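PDB 4OC9: putative O-acetylhomoserine (Thiol)-lyase from Campylobacter jejuni, which probably catalyses, with pyridoxal 5'-phosphate as cofactor, the transfer of the aminocarboxypropyl group of O-acetylhomoserine to a thiol or sulfide. Local coordinates for residues M85-Y90 and G217-R222; V177-N182 and V199-L204; K359-L364 and L418-E423; L375-A380 and T401-I406. One frame throughout, in Å; residues are numbered along the deposited sequence. Where two conformers were deposited one is given.

Interaction 1 (M85-Y90 and G217-R222)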
# COMPACT_ATOMS: atom_id res chain seq x y z
N MSE D 85 -7.12 -15.48 -14.16
CA MSE D 85 -7.00 -15.79 -15.58
C MSE D 85 -5.58 -16.18 -15.86
O MSE D 85 -5.33 -17.19 -16.51
CB MSE D 85 -7.31 -14.60 -16.46
CG MSE D 85 -8.79 -14.27 -16.55
SE MSE D 85 -9.89 -15.87 -16.95
CE MSE D 85 -8.99 -16.42 -18.61
N ALA D 86 -4.63 -15.40 -15.35
CA ALA D 86 -3.23 -15.72 -15.56
C ALA D 86 -2.93 -17.09 -15.01
O ALA D 86 -2.16 -17.84 -15.61
CB ALA D 86 -2.34 -14.69 -14.89
N ALA D 87 -3.53 -17.44 -13.88
CA ALA D 87 -3.34 -18.76 -13.28
C ALA D 87 -3.89 -19.86 -14.22
O ALA D 87 -3.25 -20.91 -14.39
CB ALA D 87 -4.04 -18.84 -11.92
N CYS D 88 -5.08 -19.66 -14.78
CA CYS D 88 -5.68 -20.64 -15.71
C CYS D 88 -4.78 -20.77 -16.96
O CYS D 88 -4.41 -21.87 -17.35
CB CYS D 88 -7.11 -20.28 -16.08
SG CYS D 88 -8.30 -20.32 -14.72
N PHE D 89 -4.36 -19.63 -17.51
CA PHE D 89 -3.48 -19.58 -18.68
C PHE D 89 -2.16 -20.32 -18.42
O PHE D 89 -1.78 -21.22 -19.17
CB PHE D 89 -3.32 -18.13 -19.12
CG PHE D 89 -2.24 -17.91 -20.10
CD1 PHE D 89 -2.24 -18.56 -21.30
CD2 PHE D 89 -1.28 -16.92 -19.86
CE1 PHE D 89 -1.24 -18.32 -22.24
CE2 PHE D 89 -0.30 -16.65 -20.77
CZ PHE D 89 -0.27 -17.35 -21.98
N TYR D 90 -1.46 -19.94 -17.36
CA TYR D 90 -0.20 -20.58 -16.95
C TYR D 90 -0.33 -22.07 -16.72
O TYR D 90 0.57 -22.82 -17.07
CB TYR D 90 0.35 -19.85 -15.72
CG TYR D 90 1.16 -18.61 -16.03
CD1 TYR D 90 0.84 -17.79 -17.10
CD2 TYR D 90 2.13 -18.16 -15.14
CE1 TYR D 90 1.57 -16.66 -17.38
CE2 TYR D 90 2.84 -17.01 -15.39
CZ TYR D 90 2.55 -16.26 -16.50
OH TYR D 90 3.25 -15.10 -16.76
N GLY D 217 -4.25 -14.50 -8.51
CA GLY D 217 -4.49 -15.90 -8.81
C GLY D 217 -3.41 -16.81 -8.26
O GLY D 217 -2.37 -16.36 -7.79
N ALA D 218 -3.69 -18.11 -8.26
CA ALA D 218 -2.71 -19.06 -7.78
C ALA D 218 -2.80 -20.41 -8.47
O ALA D 218 -3.90 -20.86 -8.82
CB ALA D 218 -2.86 -19.26 -6.30
N LEU D 219 -1.65 -21.06 -8.63
CA LEU D 219 -1.59 -22.41 -9.21
C LEU D 219 -1.00 -23.24 -8.09
O LEU D 219 0.09 -22.95 -7.60
CB LEU D 219 -0.70 -22.58 -10.44
CG LEU D 219 -0.96 -21.76 -11.70
CD1 LEU D 219 -0.41 -20.35 -11.44
CD2 LEU D 219 -0.23 -22.37 -12.89
N ILE D 220 -1.70 -24.30 -7.73
CA ILE D 220 -1.26 -25.18 -6.67
C ILE D 220 -1.12 -26.61 -7.18
O ILE D 220 -2.00 -27.12 -7.89
CB ILE D 220 -2.29 -25.16 -5.54
CG1 ILE D 220 -2.53 -23.71 -5.11
CG2 ILE D 220 -1.81 -26.01 -4.38
CD1 ILE D 220 -3.60 -23.58 -4.06
N GLU D 221 -0.02 -27.27 -6.82
CA GLU D 221 0.16 -28.64 -7.29
C GLU D 221 0.11 -29.63 -6.12
O GLU D 221 0.51 -29.32 -4.98
CB GLU D 221 1.48 -28.83 -8.04
CG GLU D 221 2.76 -28.92 -7.22
CD GLU D 221 4.00 -29.11 -8.10
OE1 GLU D 221 4.55 -30.24 -8.10
OE2 GLU D 221 4.36 -28.20 -8.89
N ARG D 222 -0.41 -30.81 -6.41
CA ARG D 222 -0.52 -31.84 -5.37
C ARG D 222 0.81 -32.45 -5.04
O ARG D 222 1.82 -32.25 -5.74
CB ARG D 222 -1.37 -33.01 -5.83
CG ARG D 222 -0.81 -33.84 -7.00
CD ARG D 222 -1.65 -35.11 -7.25
NE ARG D 222 -1.28 -35.91 -8.43
CZ ARG D 222 -0.40 -36.92 -8.44
NH1 ARG D 222 0.30 -37.26 -7.36
NH2 ARG D 222 -0.19 -37.56 -9.57
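Ala87 of helix 85-90 and Gly217 of strand 217-221 mark the closest backbone approach, with their CA atoms 5.4 Å apart. The segment axes come within 6.7 Å, and their N-to-C directions differ by 32°, which describes a helix laid over a sheet strand at a small angle. Small residues meet here: Gly217 has no side chain to hold the helix off, and Ala87 points its CB at the strand, 3.7 Å from Ala218 O. Leu219 supplies the bulk. Its CG stands anti to its own carbonyl carbon, beside the backbone N (chi1 -59°), which carries the branch up to the helix, where CG lies 3.6 Å from Ala87 O. The two methyls then part, CD1 resting 4.0 Å from Ala87 CB and CD2 reaching Tyr90 CB at 3.8 Å. Tyr90 joins in through CB, while its ring leads off to Leu267 and Leu270 of helix 257-270 and its OH is hydrogen-bonded to Ala272 N. The strand belongs to the large seven-stranded sheet of a fold type I pyridoxal-phosphate enzyme, and the backbone N of Met85, a selenomethionine, is hydrogen-bonded to phosphate oxygen OP1 of the modified lysine at position 206. Between the two segments the contacts are van der Waals in kind, which implies that shape, not polar bonding, seats this phosphate-binding helix against the strand.

Interaction 2 (V177-N182 and V199-L204)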
# COMPACT_ATOMS: atom_id res chain seq x y z
N VAL D 177 -2.96 -34.87 -16.86
CA VAL D 177 -3.02 -33.96 -15.71
C VAL D 177 -4.38 -33.31 -15.64
O VAL D 177 -4.88 -32.80 -16.66
CB VAL D 177 -1.99 -32.83 -15.84
CG1 VAL D 177 -2.22 -31.79 -14.75
CG2 VAL D 177 -0.57 -33.37 -15.80
N SER D 178 -5.01 -33.39 -14.47
CA SER D 178 -6.33 -32.79 -14.26
C SER D 178 -6.16 -31.47 -13.53
O SER D 178 -5.42 -31.38 -12.54
CB SER D 178 -7.23 -33.69 -13.42
OG SER D 178 -6.69 -33.88 -12.12
N ILE D 179 -6.86 -30.45 -14.02
CA ILE D 179 -6.85 -29.10 -13.45
C ILE D 179 -8.22 -28.70 -12.92
O ILE D 179 -9.19 -28.66 -13.69
CB ILE D 179 -6.51 -28.01 -14.49
CG1 ILE D 179 -5.14 -28.25 -15.10
CG2 ILE D 179 -6.53 -26.65 -13.81
CD1 ILE D 179 -4.81 -27.33 -16.26
N CYS D 180 -8.32 -28.41 -11.63
CA CYS D 180 -9.56 -28.00 -11.02
C CYS D 180 -9.52 -26.56 -10.51
O CYS D 180 -8.70 -26.23 -9.69
CB CYS D 180 -9.91 -28.91 -9.83
SG CYS D 180 -11.44 -28.46 -8.95
N ASP D 181 -10.46 -25.74 -10.97
CA ASP D 181 -10.61 -24.37 -10.56
C ASP D 181 -11.54 -24.46 -9.35
O ASP D 181 -12.75 -24.68 -9.48
CB ASP D 181 -11.18 -23.54 -11.70
CG ASP D 181 -11.36 -22.08 -11.35
OD1 ASP D 181 -11.71 -21.76 -10.18
OD2 ASP D 181 -11.20 -21.25 -12.27
N ASN D 182 -10.97 -24.27 -8.16
CA ASN D 182 -11.74 -24.40 -6.89
C ASN D 182 -12.07 -23.04 -6.28
O ASN D 182 -12.30 -22.93 -5.07
CB ASN D 182 -10.88 -25.21 -5.92
CG ASN D 182 -11.66 -25.80 -4.77
OD1 ASN D 182 -12.77 -26.21 -4.95
ND2 ASN D 182 -11.04 -25.91 -3.60
N VAL D 199 -3.70 -30.60 -10.27
CA VAL D 199 -3.47 -29.18 -10.17
C VAL D 199 -4.74 -28.38 -9.88
O VAL D 199 -5.76 -28.57 -10.50
CB VAL D 199 -2.87 -28.62 -11.48
CG1 VAL D 199 -2.72 -27.10 -11.44
CG2 VAL D 199 -1.52 -29.25 -11.74
N ILE D 200 -4.64 -27.49 -8.91
CA ILE D 200 -5.75 -26.62 -8.52
C ILE D 200 -5.45 -25.16 -8.85
O ILE D 200 -4.34 -24.67 -8.60
CB ILE D 200 -6.03 -26.69 -7.02
CG1 ILE D 200 -6.71 -28.00 -6.68
CG2 ILE D 200 -6.95 -25.56 -6.62
CD1 ILE D 200 -6.92 -28.21 -5.20
N VAL D 201 -6.41 -24.49 -9.49
CA VAL D 201 -6.25 -23.07 -9.78
C VAL D 201 -7.30 -22.29 -9.00
O VAL D 201 -8.39 -22.80 -8.72
CB VAL D 201 -6.30 -22.67 -11.25
CG1 VAL D 201 -5.08 -23.17 -11.97
CG2 VAL D 201 -7.60 -23.15 -11.90
N HIS D 202 -6.93 -21.10 -8.58
CA HIS D 202 -7.84 -20.24 -7.84
C HIS D 202 -7.76 -18.82 -8.29
O HIS D 202 -6.69 -18.32 -8.66
CB HIS D 202 -7.49 -20.10 -6.36
CG HIS D 202 -7.83 -21.28 -5.51
ND1 HIS D 202 -9.09 -21.46 -4.99
CD2 HIS D 202 -7.06 -22.25 -4.97
CE1 HIS D 202 -9.10 -22.54 -4.25
NE2 HIS D 202 -7.88 -23.05 -4.22
N SER D 203 -8.92 -18.19 -8.31
CA SER D 203 -8.95 -16.78 -8.61
C SER D 203 -8.99 -16.26 -7.19
O SER D 203 -10.02 -16.33 -6.54
CB SER D 203 -10.17 -16.29 -9.35
OG SER D 203 -10.12 -14.86 -9.29
N LEU D 204 -7.86 -15.83 -6.67
CA LEU D 204 -7.75 -15.28 -5.30
C LEU D 204 -8.52 -13.97 -5.16
O LEU D 204 -8.91 -13.54 -4.09
CB LEU D 204 -6.29 -15.04 -4.96
CG LEU D 204 -5.36 -16.25 -5.06
CD1 LEU D 204 -3.95 -15.83 -4.67
CD2 LEU D 204 -5.84 -17.37 -4.16
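Asp181 and Val201 are paired across two parallel strands, and the side chain of Asp181 can be traced over its partner atom by atom. CB lies 3.6 Å from Val201 CG2, the methyl that sits between the backbone N and carbonyl carbon of its own residue. With CG anti to the backbone N (chi1 -180°), Asp181 CG passes 3.9 Å from Val201 CG2, and the two side chains cross at about a right angle. At the tip the oxygens divide: OD1 is hydrogen-bonded to Thr183 OG1, and OD2 comes close to ring nitrogen N1 of the cofactor on the modified lysine at position 206. Strands 177-181 and 199-203 are inner strands of the seven-stranded sheet typical of this enzyme fold. Three rungs are nearly axial to their carbonyls: Val199 N to Ser178 O, Cys180 N to Val199 O at 2.8 Å, and Asn182 N to Val201 O. In the fourth, Val201 N sits above the plane of the Cys180 carbonyl, 2.9 Å from Cys180 O. On the Asp181 face, Ile179 CG2 meets Val201 CG2 at 4.1 Å; helix 84-93 covers this face, Ala91 touching both residues. At the last rung, Asn182 also lays its side chain beside His202, the two pointing the same way, CB 3.6 Å from His202 CE1. Asn182 OD1 is hydrogen-bonded to Ser153 OG, and both Asn182 ND2 and His202 NE2 to Glu73 OE1.

Interaction 3 (K359-L364 and L418-E423); sequences KTQLFL and LKQAIE
Phe363 turns one face of its ring to Leu418, joining the loop after helix 350-359 to the last helix of the chain, 411-422, in the C-terminal part of the chain with its five-stranded sheet. The two side chains cross at about a right angle. Leu418 CD2 sits 4.1 Å from the ring centroid and 21° off the ring normal, a CH-pi contact over the face, while Leu418 CG presses on the rim at Phe363 CE1, 3.4 Å away. The second junction is polar. Gln420 starts with CG between the backbone N and the carbonyl carbon (chi1 65°) and bends again at chi2, which folds its amide back toward the loop, where NE2 gives a nearly straight hydrogen bond of 3.1 Å to Lys359 O. That oxygen lies in the plane of the Gln420 amide, yet the donor stands well above the plane of the carbonyl. From the opposite face of the same carbonyl comes Gln361 NE2, at 3.2 Å, and the oxygen is thus gripped by two amides. Asp417, just before the helical segment, adds to the hold: its carboxylate takes the backbone N atoms of Gln361, Leu362 and Phe363 and also Gln420 NE2. Lys359 CB approaches Ala421 CB, a contact that is less certain because Lys359 has two conformers. Thr360 CG2 faces the helix, 3.8 Å from Ala421 CB, while its OG1 turns back into the loop and donates a 2.9 Å hydrogen bond to Phe363 O.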
# COMPACT_ATOMS: atom_id res chain seq x y z
N LYS D 359 -33.34 -2.13 -9.51
CA LYS D 359 -34.00 -1.78 -8.23
C LYS D 359 -33.31 -2.08 -6.92
O LYS D 359 -33.72 -1.54 -5.89
CB LYS D 359 -35.11 -2.76 -7.89
CG LYS D 359 -36.22 -2.10 -7.14
CD LYS D 359 -37.24 -1.43 -8.06
CE LYS D 359 -38.39 -0.78 -7.25
NZ LYS D 359 -37.95 0.50 -6.65
N THR D 360 -32.43 -3.07 -6.93
CA THR D 360 -31.75 -3.43 -5.70
C THR D 360 -30.94 -2.29 -5.15
O THR D 360 -30.36 -1.54 -5.90
CB THR D 360 -30.83 -4.64 -5.81
OG1 THR D 360 -29.91 -4.43 -6.87
CG2 THR D 360 -31.62 -5.91 -6.06
N GLN D 361 -30.93 -2.16 -3.82
CA GLN D 361 -30.18 -1.12 -3.11
C GLN D 361 -28.93 -1.66 -2.34
O GLN D 361 -27.99 -0.92 -2.11
CB GLN D 361 -31.08 -0.33 -2.14
CG GLN D 361 -32.28 0.30 -2.82
CD GLN D 361 -31.89 1.32 -3.90
OE1 GLN D 361 -30.94 2.10 -3.72
NE2 GLN D 361 -32.64 1.34 -5.00
N LEU D 362 -28.96 -2.92 -1.91
CA LEU D 362 -27.84 -3.55 -1.19
C LEU D 362 -27.05 -4.42 -2.16
O LEU D 362 -25.83 -4.46 -2.08
CB LEU D 362 -28.27 -4.37 0.02
CG LEU D 362 -28.88 -3.56 1.15
CD1 LEU D 362 -29.27 -4.51 2.27
CD2 LEU D 362 -27.90 -2.50 1.65
N PHE D 363 -27.74 -5.17 -3.00
CA PHE D 363 -27.07 -5.95 -4.00
C PHE D 363 -26.60 -4.89 -5.00
O PHE D 363 -27.40 -4.13 -5.55
CB PHE D 363 -27.97 -6.98 -4.63
CG PHE D 363 -28.24 -8.16 -3.75
CD1 PHE D 363 -29.21 -8.12 -2.77
CD2 PHE D 363 -27.54 -9.33 -3.94
CE1 PHE D 363 -29.48 -9.24 -1.99
CE2 PHE D 363 -27.79 -10.42 -3.14
CZ PHE D 363 -28.75 -10.37 -2.15
N LEU D 364 -25.29 -4.81 -5.18
CA LEU D 364 -24.72 -3.84 -6.07
C LEU D 364 -24.54 -4.41 -7.46
O LEU D 364 -23.94 -5.47 -7.65
CB LEU D 364 -23.35 -3.40 -5.54
CG LEU D 364 -23.34 -2.84 -4.13
CD1 LEU D 364 -21.94 -2.52 -3.68
CD2 LEU D 364 -24.20 -1.60 -4.04
N LEU D 418 -34.07 -7.79 -1.90
CA LEU D 418 -34.48 -8.61 -3.06
C LEU D 418 -35.97 -8.66 -3.20
O LEU D 418 -36.51 -8.64 -4.29
CB LEU D 418 -34.01 -10.02 -2.94
CG LEU D 418 -32.56 -10.29 -3.12
CD1 LEU D 418 -32.29 -11.74 -2.79
CD2 LEU D 418 -32.17 -9.99 -4.56
N LYS D 419 -36.65 -8.68 -2.06
CA LYS D 419 -38.08 -8.73 -2.09
C LYS D 419 -38.65 -7.52 -2.82
O LYS D 419 -39.49 -7.66 -3.70
CB LYS D 419 -38.65 -8.78 -0.68
CG LYS D 419 -40.15 -9.01 -0.61
CD LYS D 419 -40.65 -9.05 0.82
CE LYS D 419 -42.05 -9.61 0.95
NZ LYS D 419 -43.11 -8.87 0.25
N GLN D 420 -38.24 -6.33 -2.40
CA GLN D 420 -38.79 -5.12 -3.02
C GLN D 420 -38.42 -5.03 -4.50
O GLN D 420 -39.22 -4.56 -5.30
CB GLN D 420 -38.47 -3.84 -2.19
CG GLN D 420 -36.99 -3.44 -2.07
CD GLN D 420 -36.42 -2.80 -3.34
OE1 GLN D 420 -37.12 -2.07 -4.04
NE2 GLN D 420 -35.14 -3.01 -3.57
N ALA D 421 -37.24 -5.52 -4.86
CA ALA D 421 -36.82 -5.46 -6.27
C ALA D 421 -37.65 -6.41 -7.12
O ALA D 421 -38.16 -6.05 -8.19
CB ALA D 421 -35.36 -5.76 -6.38
N ILE D 422 -37.81 -7.61 -6.62
CA ILE D 422 -38.61 -8.63 -7.30
C ILE D 422 -40.08 -8.28 -7.47
O ILE D 422 -40.67 -8.53 -8.51
CB ILE D 422 -38.55 -9.91 -6.48
CG1 ILE D 422 -37.15 -10.51 -6.54
CG2 ILE D 422 -39.59 -10.90 -6.93
CD1 ILE D 422 -36.98 -11.65 -5.55
N GLU D 423 -40.67 -7.72 -6.43
CA GLU D 423 -42.09 -7.36 -6.41
C GLU D 423 -42.41 -6.11 -7.19
O GLU D 423 -43.56 -5.71 -7.22
CB GLU D 423 -42.61 -7.33 -4.97
CG GLU D 423 -42.51 -8.71 -4.33
CD GLU D 423 -42.88 -8.74 -2.88
OE1 GLU D 423 -43.21 -7.68 -2.28
OE2 GLU D 423 -42.77 -9.84 -2.28

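Interaction 4 (L375-A380 and T401-I406); sequences LIIHPA and TIRLSI
Leu375-Ile377 and Thr401-Ser405 form an antiparallel pair within the five-stranded mixed sheet of the C-terminal part of the chain, their axes 4.8 Å apart and their N-to-C directions at 164°. Two hydrogen-bonded pairs establish the register. Leu375 and Ser405 exchange both of their backbone hydrogen bonds, and Ile377 and Arg403 do likewise, with Ile377 N to Arg403 O the longer at 3.2 Å and Arg403 N to Ile377 O at 3.0 Å. Between them Ile376 and Leu404 make a non-hydrogen-bonded pair. Their side chains lie alongside, pointing the same way, and Ile376 CG1 touches Leu404 CD2 at 3.6 Å and Ile402 CG2 at 3.9 Å. The opposite face carries Ile377 and Arg403. The Arg403 chain, extended at first, bends at chi3 (43°) and lays its guanidinium flat against the isoleucine, Ile377 CG2 standing 3.6 Å above the plane, over its centre. Pro379 CG packs on the aliphatic root of the same arginine at CB. At the far end a water donates a 2.7 Å hydrogen bond to Thr401 O and sits over the centre of one face of the His378 ring, whose NE2 is hydrogen-bonded to Lys399 O. Strand 342-346 flanks 401-405 on its other edge, and short strand 364-365 does the same for 375-377. Helix 350-359 covers the face of Ile376 and Ile402 with Ile356, and its Ala353 meets both Ile402 and His378.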
# COMPACT_ATOMS: atom_id res chain seq x y z
N LEU D 375 -23.53 -8.67 -4.46
CA LEU D 375 -23.53 -8.21 -5.84
C LEU D 375 -24.55 -8.91 -6.74
O LEU D 375 -24.98 -10.05 -6.49
CB LEU D 375 -22.16 -8.48 -6.46
CG LEU D 375 -20.95 -8.02 -5.66
CD1 LEU D 375 -19.69 -8.41 -6.38
CD2 LEU D 375 -20.98 -6.53 -5.38
N ILE D 376 -24.91 -8.22 -7.81
CA ILE D 376 -25.90 -8.75 -8.76
C ILE D 376 -25.53 -8.44 -10.18
O ILE D 376 -24.94 -7.42 -10.45
CB ILE D 376 -27.30 -8.20 -8.43
CG1 ILE D 376 -28.35 -8.78 -9.40
CG2 ILE D 376 -27.34 -6.69 -8.48
CD1 ILE D 376 -29.80 -8.50 -9.02
N ILE D 377 -25.90 -9.34 -11.08
CA ILE D 377 -25.66 -9.19 -12.50
C ILE D 377 -26.55 -10.10 -13.36
O ILE D 377 -27.09 -11.07 -12.87
CB ILE D 377 -24.23 -9.55 -12.84
CG1 ILE D 377 -23.90 -8.78 -14.16
CG2 ILE D 377 -24.07 -11.11 -12.75
CD1 ILE D 377 -22.46 -8.40 -14.22
N HIS D 378 -26.72 -9.72 -14.62
CA HIS D 378 -27.51 -10.45 -15.64
C HIS D 378 -26.52 -11.02 -16.68
O HIS D 378 -26.20 -10.33 -17.65
CB HIS D 378 -28.45 -9.49 -16.35
CG HIS D 378 -29.30 -10.14 -17.39
ND1 HIS D 378 -28.84 -10.45 -18.65
CD2 HIS D 378 -30.61 -10.51 -17.36
CE1 HIS D 378 -29.82 -10.99 -19.35
NE2 HIS D 378 -30.90 -11.05 -18.59
N PRO D 379 -26.05 -12.26 -16.49
CA PRO D 379 -25.05 -12.94 -17.35
C PRO D 379 -25.17 -12.94 -18.87
O PRO D 379 -24.16 -12.75 -19.57
CB PRO D 379 -25.11 -14.39 -16.87
CG PRO D 379 -25.51 -14.28 -15.45
CD PRO D 379 -26.50 -13.15 -15.41
N ALA D 380 -26.35 -13.19 -19.41
CA ALA D 380 -26.47 -13.21 -20.87
C ALA D 380 -25.85 -11.97 -21.57
O ALA D 380 -25.02 -12.12 -22.47
CB ALA D 380 -27.93 -13.39 -21.27
N THR D 401 -32.26 -15.18 -16.56
CA THR D 401 -31.30 -15.54 -15.52
C THR D 401 -30.57 -14.41 -14.83
O THR D 401 -30.05 -13.50 -15.47
CB THR D 401 -30.24 -16.48 -16.08
OG1 THR D 401 -30.87 -17.68 -16.60
CG2 THR D 401 -29.29 -16.89 -14.98
N ILE D 402 -30.53 -14.50 -13.51
CA ILE D 402 -29.85 -13.53 -12.67
C ILE D 402 -28.89 -14.26 -11.79
O ILE D 402 -29.23 -15.31 -11.27
CB ILE D 402 -30.82 -12.76 -11.78
CG1 ILE D 402 -31.53 -11.73 -12.63
CG2 ILE D 402 -30.07 -12.00 -10.66
CD1 ILE D 402 -32.61 -10.96 -11.89
N ARG D 403 -27.70 -13.69 -11.62
CA ARG D 403 -26.69 -14.30 -10.79
C ARG D 403 -26.44 -13.37 -9.60
O ARG D 403 -26.38 -12.17 -9.76
CB ARG D 403 -25.38 -14.43 -11.54
CG ARG D 403 -24.33 -15.23 -10.79
CD ARG D 403 -22.90 -15.20 -11.32
NE ARG D 403 -22.08 -14.11 -11.82
CZ ARG D 403 -21.41 -13.17 -11.20
NH1 ARG D 403 -21.67 -12.94 -9.96
NH2 ARG D 403 -20.66 -12.33 -11.92
N LEU D 404 -26.36 -13.95 -8.41
CA LEU D 404 -26.12 -13.19 -7.22
C LEU D 404 -24.89 -13.66 -6.50
O LEU D 404 -24.60 -14.83 -6.49
CB LEU D 404 -27.26 -13.36 -6.20
CG LEU D 404 -28.69 -12.98 -6.57
CD1 LEU D 404 -29.54 -13.15 -5.35
CD2 LEU D 404 -28.77 -11.53 -7.06
N SER D 405 -24.17 -12.73 -5.90
CA SER D 405 -23.00 -13.05 -5.11
C SER D 405 -23.47 -12.60 -3.71
O SER D 405 -23.61 -11.39 -3.45
CB SER D 405 -21.76 -12.28 -5.51
OG SER D 405 -20.71 -12.60 -4.60
N ILE D 406 -23.69 -13.56 -2.82
CA ILE D 406 -24.17 -13.26 -1.50
C ILE D 406 -23.07 -12.81 -0.57
O ILE D 406 -22.08 -13.52 -0.36
CB ILE D 406 -24.94 -14.43 -0.89
CG1 ILE D 406 -26.02 -14.95 -1.85
CG2 ILE D 406 -25.57 -14.02 0.44
CD1 ILE D 406 -27.06 -13.93 -2.25
O HOH W 1 -23.76 -11.78 -9.08
O HOH W 2 -29.22 -14.04 -17.93

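In the fold
Interactions 1 and 2 are deeply buried and share one sheet: strands 217-221 and 199-203 are neighbours, joined by Ile220 N to Ile200 O, and the centres of the two contacts lie about 6 Å apart. Interaction 1 relies on apolar fit between helix and sheet, interaction 2 on a parallel ladder, and both adjoin the cofactor. Interactions 3 and 4 form a second group, with centres about 12 Å apart, linked through Leu364 O and Ile376 N. Interaction 4 is buried and held by antiparallel backbone bonds, whereas interaction 3, partly buried, its centre about 29 Å from the centre of the chain, mixes ring packing with hydrogen bonds from side-chain amides. Between the groups, the nearest atoms of interactions 2 and 4 are about 11 Å apart.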